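Local coordinates for protein interferon gamma (PDB 6F1E) that acts as a homodimeric type II interferon, a cytokine that binds interferon gamma receptor 1 and activates macrophages and neutrophils, at residues A[19-22]-A[23-26]; A[59-62]-A[63-66]; A[88-91]-A[92-96]; A[51-54]-A[55-59]. One frame throughout, in Å; residues are numbered along the deposited sequence.

Contact 1 of 4, residues A[19-22]-A[23-26]; sequences NISN and KDRF
Ile-20 carries CG1 between its backbone N and carbonyl carbon (chi1 55°), and Arg-25 turns its chain at chi3 (-60°); together these bring the isoleucine arm up against the guanidinium. The two side chains cross at about a right angle. Ile-20 CD1 sits over the centre of the guanidinium, 3.7 Å above its plane, and Ile-20 CG1 comes to 3.3 Å of Arg-25 NH2 over a face. Farther back, Ile-20 CD1 rests 3.5 Å from Arg-25 CB, so the CG1-CD1 arm touches the arginine both at CB and at the guanidinium. Ser-21 is the N-cap of helix 22-25: its OG accepts from Asp-24 N at 2.9 Å, a fairly straight bond (163°) that occupies an amide of the first turn. Behind the cap, Arg-25 N donates to Ser-21 O and Phe-26 N to Asn-22 O, closing the short helix, which Phe-26 then leaves. This turn follows helix 5-17 and lies at the dimer interface, against helix 129-137 of the second subunit: there Ser-133 O accepts from Arg-25 NH1, Ile-130 packs on Ile-20 and Asp-24, and Trp-137 packs on Arg-25.

Contact 2 of 4, residues A[59-62]-A[63-66]; sequences IGQM and LEQL
Backbone hydrogen bonds join Ile-59, Gly-60 and Gln-61 to the residues four places on. Leu-63 N donates to Ile-59 O at 2.8 Å and Glu-64 N to Gly-60 O at 3.0 Å. Gln-65 N meets Gln-61 O at 2.8 Å in an almost perfectly straight bond (179°). Leu-63 N also leans toward Gly-60 O, but at 120° that bond is weak.

Apolar contact is slight: Ile-59 CG2 and Leu-63 CD1 are 4.5 Å apart. Leu-63 CB sits 3.2 Å from Gly-60 O, and the rest of the side chain packs on Leu-93 and Asn-94 of helix 89-107.

Among the polar side chains, Gln-65 keeps CG beside its backbone N (chi1 -77°) and runs on extended, which lays its amide back along the preceding turn, NE2 3.7 Å from Gln-61 CB. The other corner of that amide, OE1, bonds Gln-132 NE2 of the second subunit.

Helical bonding fades beyond Gln-65: Leu-66 N makes a weak bond to Leu-63 O, three residues back. This is the C-terminal end of helix 41-64 in the interferon gamma bundle, where the last turn gives way to a loop while still touching the partner chain.

Contact 3 of 4, residues A[88-91]-A[92-96]; sequences SVRT and DLNYI
The backbone bond from Asp-92 N to Ser-88 O, 3.1 Å long, marks this as an i to i+4 contact in the first turns of helix 89-107, at the surface end of a helix whose inner side faces helices 5-17 and 41-64. With CG swung anti to the carbonyl carbon (chi1 -81°), the aspartate brings OD2 to 3.2 Å from Ser-88 O, though no bond joins these two acceptors. Asp-92 also packs on Thr-10 and Asn-13 of helix 5-17. A negative group near a helix N-terminus would be expected to interact favourably with the helix dipole.

One residue on, Leu-93 N bonds Val-89 O at 2.7 Å. Their side chains meet loosely, Val-89 CG1 lying 4.4 Å from Leu-93 CG, and each has company elsewhere: Leu-66 against Val-89, and Leu-14, Met-62 and Leu-63 against Leu-93.

On another side of the turn Arg-90 and Asn-94 run side by side, their guanidinium and amide planes 41° apart, while Asn-94 N donates to Arg-90 O at 2.9 Å. Tyr-95 N completes the set with Thr-91 O at 2.8 Å. Four successive i to i+4 bonds mark an alpha-helix; with Leu-93 buried between helices 5-17 and 41-64 and Arg-90 and Thr-91 exposed, it is amphipathic, as expected in the all-helical interferon gamma fold.

Contact 4 of 4, residues A[51-54]-A[55-59]; sequences VLET and YEKLI
Glu-53 and Lys-57 form an i to i+4 salt bridge on helix 41-64, a long helix of the all-helical interferon gamma fold. Glu-53 OE2 and Lys-57 NZ are 2.8 Å apart. The glutamate sends CG anti to its backbone N (chi1 175°) and stays extended; the lysine bends at chi2 (86°), so the two chains run side by side and NZ also comes within 3.4 Å of Glu-53 CG. Lys-57 CD passes 3.5 Å from Glu-53 O, bringing the aliphatic part of the lysine close to the backbone of the turn before. The other glutamate oxygen, OE1, makes a long, weak ion pair with Arg-104.

Elsewhere round the helix Val-51 and Tyr-55 point the same way. Val-51 CG1 lies 3.6 Å from both CD2 and CE2 of the tyrosine ring, a contact along one side of the phenol. The ring also meets that of Phe-32, their planes at about 45°, and its OH bonds Ala-135 O of the second subunit.

The backbone bonds follow the i to i+4 pattern: Tyr-55 N to Val-51 O at 2.9 Å and Leu-58 N to Thr-54 O at the same distance. The chemistry differs round the helix: the ion pair would be expected to offset the charge of the buried Glu-53 carboxylate, with an exposed lysine supplying the counter-charge, while on the Tyr-55 side apolar contact lies beside a ring whose OH bonds the second subunit.

Contact 4 is the buried member of the set, its centre about 8 Å from the chain's centre, and it is there that a salt bridge joins the helical bonds. Contacts 1 and 3 are surface turns at helix starts, the former capped by a serine hydroxyl, the latter beginning on backbone bonds; contact 2, partly buried, is a helix end. Contacts 2 and 4 share helix 41-64 and Ile-59. Contact 3, on helix 89-107, packs against both: Leu-66 CD1 lies 3.5 Å from Val-89 CG1, and Ile-59 CD1 3.7 Å from Ile-96 CG2. Contact 1 touches none of the others, yet like contacts 2 and 4 it makes a polar bond to the second subunit.

Contact 1 of 4, residues A[19-22]-A[23-26]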
ATOM      1  N   ASN A  19      -6.795 -28.867  -0.495  1.00 76.36           N
ATOM      2  CA  ASN A  19      -5.879 -29.892  -0.008  1.00 75.57           C
ATOM      3  C   ASN A  19      -4.629 -29.794  -0.809  1.00 74.43           C
ATOM      4  O   ASN A  19      -4.699 -29.769  -2.041  1.00 72.47           O
ATOM      5  CB  ASN A  19      -6.466 -31.282  -0.230  1.00 86.64           C
ATOM      6  CG  ASN A  19      -5.927 -32.283   0.752  1.00 97.73           C
ATOM      7  OD1 ASN A  19      -4.715 -32.498   0.840  1.00 99.21           O
ATOM      8  ND2 ASN A  19      -6.826 -32.885   1.527  1.00112.43           N
ATOM      9  N   ILE A  20      -3.484 -29.727  -0.138  1.00 69.23           N
ATOM     10  CA  ILE A  20      -2.221 -29.694  -0.863  1.00 67.04           C
ATOM     11  C   ILE A  20      -1.180 -30.487  -0.127  1.00 67.20           C
ATOM     12  O   ILE A  20      -1.360 -30.823   1.057  1.00 66.70           O
ATOM     13  CB  ILE A  20      -1.724 -28.254  -1.117  1.00 66.25           C
ATOM     14  CG1 ILE A  20      -1.615 -27.464   0.186  1.00 63.19           C
ATOM     15  CG2 ILE A  20      -2.644 -27.533  -2.105  1.00 64.09           C
ATOM     16  CD1 ILE A  20      -0.675 -26.297   0.062  1.00 66.36           C
ATOM     17  N   SER A  21      -0.107 -30.807  -0.851  1.00 70.52           N
ATOM     18  CA  SER A  21       1.002 -31.590  -0.291  1.00 65.87           C
ATOM     19  C   SER A  21       1.646 -30.731   0.759  1.00 65.99           C
ATOM     20  O   SER A  21       1.719 -29.521   0.580  1.00 68.24           O
ATOM     21  CB  SER A  21       2.040 -31.939  -1.359  1.00 60.48           C
ATOM     22  OG  SER A  21       2.640 -30.755  -1.917  1.00 70.73           O
ATOM     23  N   ASN A  22       2.097 -31.347   1.850  1.00 63.89           N
ATOM     24  CA  ASN A  22       3.001 -30.681   2.782  1.00 60.47           C
ATOM     25  C   ASN A  22       4.283 -30.095   2.105  1.00 61.50           C
ATOM     26  O   ASN A  22       4.866 -29.123   2.587  1.00 66.49           O
ATOM     27  CB  ASN A  22       3.366 -31.642   3.914  1.00 63.44           C
ATOM     28  CG  ASN A  22       2.192 -31.947   4.830  1.00 63.11           C
ATOM     29  OD1 ASN A  22       1.381 -31.084   5.121  1.00 68.87           O
ATOM     30  ND2 ASN A  22       2.117 -33.173   5.310  1.00 66.12           N
ATOM     31  N   LYS A  23       4.712 -30.663   0.989  1.00 59.61           N
ATOM     32  CA  LYS A  23       5.905 -30.170   0.304  1.00 62.97           C
ATOM     33  C   LYS A  23       5.579 -28.801  -0.254  1.00 61.66           C
ATOM     34  O   LYS A  23       6.260 -27.836   0.076  1.00 67.00           O
ATOM     35  CB  LYS A  23       6.367 -31.154  -0.800  1.00 65.88           C
ATOM     36  CG  LYS A  23       7.319 -30.576  -1.837  1.00 71.64           C
ATOM     37  CD  LYS A  23       7.641 -31.569  -2.960  1.00 75.78           C
ATOM     38  CE  LYS A  23       8.058 -30.820  -4.221  1.00 81.74           C
ATOM     39  NZ  LYS A  23       9.213 -31.447  -4.905  1.00 86.30           N
ATOM     40  N   ASP A  24       4.523 -28.717  -1.072  1.00 61.39           N
ATOM     41  CA  ASP A  24       4.108 -27.440  -1.683  1.00 57.32           C
ATOM     42  C   ASP A  24       3.682 -26.338  -0.663  1.00 54.45           C
ATOM     43  O   ASP A  24       3.819 -25.138  -0.941  1.00 62.10           O
ATOM     44  CB  ASP A  24       2.970 -27.665  -2.692  1.00 61.91           C
ATOM     45  CG  ASP A  24       3.413 -28.383  -3.997  1.00 68.15           C
ATOM     46  OD1 ASP A  24       4.594 -28.365  -4.451  1.00 69.29           O
ATOM     47  OD2 ASP A  24       2.507 -28.932  -4.634  1.00 70.82           O
ATOM     48  N   ARG A  25       3.155 -26.761   0.477  1.00 44.87           N
ATOM     49  CA  ARG A  25       2.661 -25.895   1.542  1.00 53.19           C
ATOM     50  C   ARG A  25       3.853 -25.285   2.262  1.00 57.36           C
ATOM     51  O   ARG A  25       3.912 -24.073   2.425  1.00 62.71           O
ATOM     52  CB  ARG A  25       1.792 -26.714   2.538  1.00 56.14           C
ATOM     53  CG  ARG A  25       1.383 -26.026   3.858  1.00 61.70           C
ATOM     54  CD  ARG A  25       0.365 -26.819   4.728  1.00 56.84           C
ATOM     55  NE  ARG A  25      -0.913 -27.070   4.051  1.00 60.05           N
ATOM     56  CZ  ARG A  25      -1.806 -26.126   3.675  1.00 67.76           C
ATOM     57  NH1 ARG A  25      -1.603 -24.835   3.879  1.00 70.27           N
ATOM     58  NH2 ARG A  25      -2.939 -26.465   3.063  1.00 66.05           N
ATOM     59  N   PHE A  26       4.794 -26.123   2.689  1.00 54.00           N
ATOM     60  CA  PHE A  26       5.980 -25.663   3.376  1.00 55.86           C
ATOM     61  C   PHE A  26       7.234 -25.690   2.448  1.00 59.11           C
ATOM     62  O   PHE A  26       8.265 -26.320   2.750  1.00 57.15           O
ATOM     63  CB  PHE A  26       6.167 -26.455   4.661  1.00 55.48           C
ATOM     64  CG  PHE A  26       4.979 -26.399   5.574  1.00 55.87           C
ATOM     65  CD1 PHE A  26       4.641 -25.220   6.211  1.00 60.38           C
ATOM     66  CD2 PHE A  26       4.187 -27.519   5.794  1.00 58.02           C
ATOM     67  CE1 PHE A  26       3.540 -25.157   7.066  1.00 58.91           C
ATOM     68  CE2 PHE A  26       3.077 -27.466   6.654  1.00 58.17           C
ATOM     69  CZ  PHE A  26       2.750 -26.285   7.284  1.00 57.95           C
TER

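Contact 2 of 4, residues A[59-62]-A[63-66]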
ATOM      1  N   ILE A  59     -10.932 -14.553  -0.551  1.00 62.24           N
ATOM      2  CA  ILE A  59     -12.076 -15.421  -0.245  1.00 57.55           C
ATOM      3  C   ILE A  59     -13.158 -15.177  -1.282  1.00 55.99           C
ATOM      4  O   ILE A  59     -13.698 -16.121  -1.840  1.00 61.75           O
ATOM      5  CB  ILE A  59     -12.538 -15.218   1.186  1.00 57.33           C
ATOM      6  CG1 ILE A  59     -11.399 -15.664   2.137  1.00 57.57           C
ATOM      7  CG2 ILE A  59     -13.820 -16.009   1.453  1.00 60.44           C
ATOM      8  CD1 ILE A  59     -11.459 -15.037   3.512  1.00 58.29           C
ATOM      9  N   GLY A  60     -13.387 -13.912  -1.602  1.00 56.72           N
ATOM     10  CA  GLY A  60     -14.084 -13.520  -2.837  1.00 63.29           C
ATOM     11  C   GLY A  60     -13.790 -14.450  -3.995  1.00 67.91           C
ATOM     12  O   GLY A  60     -14.655 -15.227  -4.382  1.00 73.92           O
ATOM     13  N   GLN A  61     -12.552 -14.440  -4.499  1.00 76.08           N
ATOM     14  CA  GLN A  61     -12.165 -15.316  -5.638  1.00 71.11           C
ATOM     15  C   GLN A  61     -12.429 -16.804  -5.360  1.00 66.40           C
ATOM     16  O   GLN A  61     -12.925 -17.523  -6.197  1.00 69.79           O
ATOM     17  CB  GLN A  61     -10.695 -15.120  -6.032  1.00 67.65           C
ATOM     18  CG  GLN A  61     -10.341 -13.727  -6.515  1.00 76.47           C
ATOM     19  CD  GLN A  61     -11.196 -13.292  -7.683  1.00 87.88           C
ATOM     20  OE1 GLN A  61     -11.958 -12.308  -7.591  1.00 76.91           O
ATOM     21  NE2 GLN A  61     -11.109 -14.056  -8.787  1.00 78.94           N
ATOM     22  N   MET A  62     -12.142 -17.253  -4.161  1.00 65.74           N
ATOM     23  CA  MET A  62     -12.419 -18.621  -3.826  1.00 71.73           C
ATOM     24  C   MET A  62     -13.909 -18.906  -3.968  1.00 72.00           C
ATOM     25  O   MET A  62     -14.284 -20.016  -4.303  1.00 81.37           O
ATOM     26  CB  MET A  62     -11.920 -18.937  -2.405  1.00 82.19           C
ATOM     27  CG  MET A  62     -10.395 -18.938  -2.283  1.00 78.62           C
ATOM     28  SD  MET A  62      -9.799 -18.998  -0.589  1.00 66.20           S
ATOM     29  CE  MET A  62      -9.973 -20.712  -0.120  1.00 68.82           C
ATOM     30  N   LEU A  63     -14.759 -17.915  -3.714  1.00 74.38           N
ATOM     31  CA  LEU A  63     -16.198 -18.061  -3.995  1.00 74.57           C
ATOM     32  C   LEU A  63     -16.534 -18.025  -5.500  1.00 80.84           C
ATOM     33  O   LEU A  63     -17.385 -18.803  -5.946  1.00 84.44           O
ATOM     34  CB  LEU A  63     -17.029 -17.023  -3.248  1.00 64.08           C
ATOM     35  CG  LEU A  63     -17.118 -17.219  -1.726  1.00 63.61           C
ATOM     36  CD1 LEU A  63     -17.559 -15.921  -1.003  1.00 56.59           C
ATOM     37  CD2 LEU A  63     -18.033 -18.400  -1.408  1.00 61.53           C
ATOM     38  N   GLU A  64     -15.886 -17.152  -6.275  1.00 81.81           N
ATOM     39  CA  GLU A  64     -16.082 -17.148  -7.743  1.00 86.83           C
ATOM     40  C   GLU A  64     -15.663 -18.474  -8.372  1.00 79.91           C
ATOM     41  O   GLU A  64     -16.442 -19.068  -9.083  1.00 85.91           O
ATOM     42  CB  GLU A  64     -15.369 -15.979  -8.429  1.00 90.83           C
ATOM     43  CG  GLU A  64     -15.904 -14.621  -7.973  1.00106.38           C
ATOM     44  CD  GLU A  64     -15.720 -13.503  -9.000  1.00120.09           C
ATOM     45  OE1 GLU A  64     -15.035 -12.500  -8.675  1.00120.03           O
ATOM     46  OE2 GLU A  64     -16.264 -13.616 -10.126  1.00124.52           O
ATOM     47  N   GLN A  65     -14.473 -18.967  -8.044  1.00 87.62           N
ATOM     48  CA  GLN A  65     -13.946 -20.235  -8.604  1.00 92.40           C
ATOM     49  C   GLN A  65     -14.676 -21.498  -8.135  1.00 91.21           C
ATOM     50  O   GLN A  65     -14.301 -22.610  -8.509  1.00 88.48           O
ATOM     51  CB  GLN A  65     -12.430 -20.361  -8.339  1.00 94.11           C
ATOM     52  CG  GLN A  65     -11.612 -19.487  -9.284  1.00105.23           C
ATOM     53  CD  GLN A  65     -10.297 -18.988  -8.699  1.00102.49           C
ATOM     54  OE1 GLN A  65      -9.414 -19.772  -8.339  1.00 97.31           O
ATOM     55  NE2 GLN A  65     -10.156 -17.665  -8.630  1.00 97.53           N
ATOM     56  N   LEU A  66     -15.702 -21.331  -7.309  1.00 95.05           N
ATOM     57  CA  LEU A  66     -16.663 -22.401  -7.021  1.00100.53           C
ATOM     58  C   LEU A  66     -17.667 -22.563  -8.208  1.00112.04           C
ATOM     59  O   LEU A  66     -18.153 -21.555  -8.765  1.00 99.61           O
ATOM     60  CB  LEU A  66     -17.401 -22.085  -5.707  1.00 91.85           C
ATOM     61  CG  LEU A  66     -17.439 -23.113  -4.577  1.00102.89           C
ATOM     62  CD1 LEU A  66     -16.058 -23.599  -4.135  1.00103.58           C
ATOM     63  CD2 LEU A  66     -18.183 -22.510  -3.384  1.00103.50           C
TER

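Contact 3 of 4, residues A[88-91]-A[92-96]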
ATOM      1  N   SER A  88     -21.304 -27.322   1.425  1.00 86.72           N
ATOM      2  CA  SER A  88     -21.032 -26.573   2.651  1.00 92.38           C
ATOM      3  C   SER A  88     -19.644 -25.904   2.611  1.00 94.17           C
ATOM      4  O   SER A  88     -19.217 -25.271   3.590  1.00 92.89           O
ATOM      5  CB  SER A  88     -21.170 -27.458   3.911  1.00 92.06           C
ATOM      6  OG  SER A  88     -19.960 -28.160   4.201  1.00 78.15           O
ATOM      7  N   VAL A  89     -18.938 -26.067   1.492  1.00 84.96           N
ATOM      8  CA  VAL A  89     -17.753 -25.263   1.205  1.00 78.30           C
ATOM      9  C   VAL A  89     -18.166 -23.792   1.118  1.00 74.74           C
ATOM     10  O   VAL A  89     -17.605 -22.946   1.835  1.00 69.79           O
ATOM     11  CB  VAL A  89     -17.033 -25.797  -0.064  1.00 69.48           C
ATOM     12  CG1 VAL A  89     -16.229 -24.729  -0.792  1.00 67.33           C
ATOM     13  CG2 VAL A  89     -16.153 -26.975   0.330  1.00 67.16           C
ATOM     14  N   ARG A  90     -19.174 -23.518   0.283  1.00 74.36           N
ATOM     15  CA  ARG A  90     -19.707 -22.155   0.070  1.00 73.97           C
ATOM     16  C   ARG A  90     -20.171 -21.423   1.353  1.00 73.77           C
ATOM     17  O   ARG A  90     -19.999 -20.214   1.501  1.00 67.84           O
ATOM     18  CB  ARG A  90     -20.854 -22.194  -0.937  1.00 76.87           C
ATOM     19  CG  ARG A  90     -21.373 -20.806  -1.313  1.00 90.38           C
ATOM     20  CD  ARG A  90     -22.248 -20.807  -2.557  1.00 89.79           C
ATOM     21  NE  ARG A  90     -21.754 -19.854  -3.559  1.00 86.46           N
ATOM     22  CZ  ARG A  90     -21.238 -20.169  -4.755  1.00 90.60           C
ATOM     23  NH1 ARG A  90     -20.830 -19.182  -5.566  1.00 88.17           N
ATOM     24  NH2 ARG A  90     -21.123 -21.447  -5.167  1.00 86.54           N
ATOM     25  N   THR A  91     -20.785 -22.148   2.271  1.00 73.69           N
ATOM     26  CA  THR A  91     -21.208 -21.527   3.519  1.00 81.59           C
ATOM     27  C   THR A  91     -20.009 -21.383   4.465  1.00 75.46           C
ATOM     28  O   THR A  91     -19.938 -20.409   5.215  1.00 73.65           O
ATOM     29  CB  THR A  91     -22.422 -22.256   4.185  1.00 78.57           C
ATOM     30  OG1 THR A  91     -22.347 -23.644   3.925  1.00 70.31           O
ATOM     31  CG2 THR A  91     -23.744 -21.754   3.589  1.00 89.55           C
ATOM     32  N   ASP A  92     -19.084 -22.341   4.433  1.00 70.66           N
ATOM     33  CA  ASP A  92     -17.858 -22.224   5.214  1.00 69.71           C
ATOM     34  C   ASP A  92     -17.054 -21.018   4.698  1.00 65.05           C
ATOM     35  O   ASP A  92     -16.590 -20.225   5.503  1.00 62.80           O
ATOM     36  CB  ASP A  92     -17.026 -23.518   5.186  1.00 73.27           C
ATOM     37  CG  ASP A  92     -17.532 -24.588   6.170  1.00 79.89           C
ATOM     38  OD1 ASP A  92     -18.250 -24.246   7.144  1.00 71.50           O
ATOM     39  OD2 ASP A  92     -17.167 -25.781   5.987  1.00 89.85           O
ATOM     40  N   LEU A  93     -16.941 -20.841   3.378  1.00 57.10           N
ATOM     41  CA  LEU A  93     -16.254 -19.657   2.839  1.00 62.08           C
ATOM     42  C   LEU A  93     -17.014 -18.390   3.254  1.00 61.94           C
ATOM     43  O   LEU A  93     -16.428 -17.471   3.828  1.00 63.75           O
ATOM     44  CB  LEU A  93     -16.126 -19.695   1.297  1.00 60.38           C
ATOM     45  CG  LEU A  93     -15.203 -20.705   0.586  1.00 63.71           C
ATOM     46  CD1 LEU A  93     -15.171 -20.480  -0.924  1.00 63.87           C
ATOM     47  CD2 LEU A  93     -13.787 -20.631   1.133  1.00 68.38           C
ATOM     48  N   ASN A  94     -18.321 -18.354   2.990  1.00 62.26           N
ATOM     49  CA  ASN A  94     -19.120 -17.171   3.294  1.00 58.74           C
ATOM     50  C   ASN A  94     -19.022 -16.855   4.763  1.00 53.34           C
ATOM     51  O   ASN A  94     -18.892 -15.708   5.113  1.00 51.74           O
ATOM     52  CB  ASN A  94     -20.574 -17.286   2.791  1.00 65.10           C
ATOM     53  CG  ASN A  94     -20.702 -16.984   1.273  1.00 72.20           C
ATOM     54  OD1 ASN A  94     -21.263 -17.767   0.517  1.00 71.03           O
ATOM     55  ND2 ASN A  94     -20.177 -15.834   0.840  1.00 75.73           N
ATOM     56  N   TYR A  95     -18.964 -17.857   5.630  1.00 51.48           N
ATOM     57  CA  TYR A  95     -18.833 -17.558   7.063  1.00 54.67           C
ATOM     58  C   TYR A  95     -17.484 -16.879   7.344  1.00 57.38           C
ATOM     59  O   TYR A  95     -17.407 -15.897   8.098  1.00 65.08           O
ATOM     60  CB  TYR A  95     -19.059 -18.796   7.951  1.00 51.23           C
ATOM     61  CG  TYR A  95     -18.676 -18.570   9.414  1.00 52.24           C
ATOM     62  CD1 TYR A  95     -19.561 -18.012  10.335  1.00 53.62           C
ATOM     63  CD2 TYR A  95     -17.407 -18.916   9.862  1.00 53.78           C
ATOM     64  CE1 TYR A  95     -19.179 -17.819  11.674  1.00 55.04           C
ATOM     65  CE2 TYR A  95     -17.012 -18.732  11.182  1.00 49.41           C
ATOM     66  CZ  TYR A  95     -17.877 -18.178  12.078  1.00 55.00           C
ATOM     67  OH  TYR A  95     -17.386 -18.000  13.365  1.00 60.60           O
ATOM     68  N   ILE A  96     -16.432 -17.400   6.730  1.00 62.39           N
ATOM     69  CA  ILE A  96     -15.063 -16.915   6.980  1.00 61.97           C
ATOM     70  C   ILE A  96     -14.910 -15.484   6.370  1.00 59.94           C
ATOM     71  O   ILE A  96     -14.352 -14.555   7.007  1.00 50.64           O
ATOM     72  CB  ILE A  96     -14.011 -18.029   6.607  1.00 61.28           C
ATOM     73  CG1 ILE A  96     -13.129 -18.327   7.801  1.00 68.47           C
ATOM     74  CG2 ILE A  96     -13.150 -17.727   5.412  1.00 69.84           C
ATOM     75  CD1 ILE A  96     -13.848 -19.124   8.863  1.00 69.89           C
TER

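Contact 4 of 4, residues A[51-54]-A[55-59]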
ATOM      1  N   VAL A  51      -3.547  -7.116   5.561  1.00 50.26           N
ATOM      2  CA  VAL A  51      -3.753  -8.592   5.485  1.00 50.09           C
ATOM      3  C   VAL A  51      -5.256  -8.951   5.467  1.00 48.06           C
ATOM      4  O   VAL A  51      -5.701  -9.792   4.693  1.00 48.15           O
ATOM      5  CB  VAL A  51      -3.107  -9.323   6.703  1.00 50.10           C
ATOM      6  CG1 VAL A  51      -3.504 -10.810   6.743  1.00 49.30           C
ATOM      7  CG2 VAL A  51      -1.595  -9.166   6.718  1.00 48.37           C
ATOM      8  N   LEU A  52      -6.035  -8.337   6.348  1.00 49.65           N
ATOM      9  CA  LEU A  52      -7.470  -8.618   6.398  1.00 53.03           C
ATOM     10  C   LEU A  52      -8.151  -8.220   5.073  1.00 47.45           C
ATOM     11  O   LEU A  52      -8.989  -8.984   4.569  1.00 46.86           O
ATOM     12  CB  LEU A  52      -8.135  -7.940   7.611  1.00 52.99           C
ATOM     13  CG  LEU A  52      -7.725  -8.451   9.009  1.00 52.85           C
ATOM     14  CD1 LEU A  52      -8.260  -7.538  10.121  1.00 52.96           C
ATOM     15  CD2 LEU A  52      -8.237  -9.858   9.238  1.00 53.06           C
ATOM     16  N   GLU A  53      -7.737  -7.086   4.492  1.00 49.06           N
ATOM     17  CA  GLU A  53      -8.195  -6.670   3.146  1.00 54.42           C
ATOM     18  C   GLU A  53      -7.839  -7.665   2.044  1.00 57.94           C
ATOM     19  O   GLU A  53      -8.647  -7.935   1.137  1.00 63.47           O
ATOM     20  CB  GLU A  53      -7.663  -5.309   2.792  1.00 61.91           C
ATOM     21  CG  GLU A  53      -7.989  -4.850   1.360  1.00 76.27           C
ATOM     22  CD  GLU A  53      -7.846  -3.329   1.155  1.00 87.73           C
ATOM     23  OE1 GLU A  53      -7.634  -2.557   2.136  1.00 87.85           O
ATOM     24  OE2 GLU A  53      -7.965  -2.898  -0.012  1.00 98.09           O
ATOM     25  N   THR A  54      -6.643  -8.222   2.144  1.00 56.59           N
ATOM     26  CA  THR A  54      -6.172  -9.213   1.197  1.00 58.29           C
ATOM     27  C   THR A  54      -7.000 -10.492   1.272  1.00 55.51           C
ATOM     28  O   THR A  54      -7.373 -11.067   0.255  1.00 51.26           O
ATOM     29  CB  THR A  54      -4.674  -9.494   1.448  1.00 59.65           C
ATOM     30  OG1 THR A  54      -3.967  -8.254   1.375  1.00 62.56           O
ATOM     31  CG2 THR A  54      -4.109 -10.435   0.416  1.00 60.10           C
ATOM     32  N   TYR A  55      -7.275 -10.934   2.491  1.00 57.07           N
ATOM     33  CA  TYR A  55      -8.106 -12.140   2.711  1.00 57.23           C
ATOM     34  C   TYR A  55      -9.517 -11.976   2.191  1.00 53.16           C
ATOM     35  O   TYR A  55     -10.127 -12.909   1.709  1.00 53.87           O
ATOM     36  CB  TYR A  55      -8.192 -12.486   4.199  1.00 51.85           C
ATOM     37  CG  TYR A  55      -7.136 -13.447   4.657  1.00 52.03           C
ATOM     38  CD1 TYR A  55      -7.164 -14.779   4.241  1.00 48.01           C
ATOM     39  CD2 TYR A  55      -6.128 -13.046   5.550  1.00 53.20           C
ATOM     40  CE1 TYR A  55      -6.211 -15.689   4.692  1.00 51.08           C
ATOM     41  CE2 TYR A  55      -5.167 -13.944   6.004  1.00 53.74           C
ATOM     42  CZ  TYR A  55      -5.213 -15.273   5.576  1.00 52.34           C
ATOM     43  OH  TYR A  55      -4.256 -16.176   6.006  1.00 43.64           O
ATOM     44  N   GLU A  56     -10.050 -10.785   2.326  1.00 54.17           N
ATOM     45  CA  GLU A  56     -11.382 -10.537   1.806  1.00 59.74           C
ATOM     46  C   GLU A  56     -11.419 -10.646   0.290  1.00 56.65           C
ATOM     47  O   GLU A  56     -12.339 -11.216  -0.222  1.00 53.86           O
ATOM     48  CB  GLU A  56     -11.864  -9.176   2.266  1.00 64.43           C
ATOM     49  CG  GLU A  56     -13.336  -8.992   2.076  1.00 72.66           C
ATOM     50  CD  GLU A  56     -13.790  -7.648   2.559  1.00 85.68           C
ATOM     51  OE1 GLU A  56     -13.056  -7.083   3.444  1.00 70.82           O
ATOM     52  OE2 GLU A  56     -14.866  -7.202   2.033  1.00 83.89           O
ATOM     53  N   LYS A  57     -10.414 -10.107  -0.411  1.00 63.43           N
ATOM     54  CA  LYS A  57     -10.215 -10.365  -1.855  1.00 61.60           C
ATOM     55  C   LYS A  57     -10.139 -11.845  -2.133  1.00 62.28           C
ATOM     56  O   LYS A  57     -10.874 -12.352  -2.965  1.00 66.99           O
ATOM     57  CB  LYS A  57      -8.910  -9.738  -2.383  1.00 69.42           C
ATOM     58  CG  LYS A  57      -9.044  -8.422  -3.148  1.00 80.23           C
ATOM     59  CD  LYS A  57      -9.062  -7.201  -2.233  1.00 93.02           C
ATOM     60  CE  LYS A  57      -8.728  -5.912  -2.987  1.00103.05           C
ATOM     61  NZ  LYS A  57      -8.475  -4.785  -2.041  1.00106.19           N
ATOM     62  N   LEU A  58      -9.220 -12.520  -1.441  1.00 59.34           N
ATOM     63  CA  LEU A  58      -8.939 -13.920  -1.675  1.00 57.30           C
ATOM     64  C   LEU A  58     -10.213 -14.702  -1.666  1.00 63.77           C
ATOM     65  O   LEU A  58     -10.525 -15.441  -2.611  1.00 64.13           O
ATOM     66  CB  LEU A  58      -8.057 -14.522  -0.563  1.00 62.95           C
ATOM     67  CG  LEU A  58      -6.564 -14.728  -0.748  1.00 68.26           C
ATOM     68  CD1 LEU A  58      -5.990 -15.406   0.473  1.00 65.43           C
ATOM     69  CD2 LEU A  58      -6.304 -15.574  -1.981  1.00 70.57           C
ATOM     70  N   ILE A  59     -10.932 -14.553  -0.551  1.00 62.24           N
ATOM     71  CA  ILE A  59     -12.076 -15.421  -0.245  1.00 57.55           C
ATOM     72  C   ILE A  59     -13.158 -15.177  -1.282  1.00 55.99           C
ATOM     73  O   ILE A  59     -13.698 -16.121  -1.840  1.00 61.75           O
ATOM     74  CB  ILE A  59     -12.538 -15.218   1.186  1.00 57.33           C
ATOM     75  CG1 ILE A  59     -11.399 -15.664   2.137  1.00 57.57           C
ATOM     76  CG2 ILE A  59     -13.820 -16.009   1.453  1.00 60.44           C
ATOM     77  CD1 ILE A  59     -11.459 -15.037   3.512  1.00 58.29           C
TER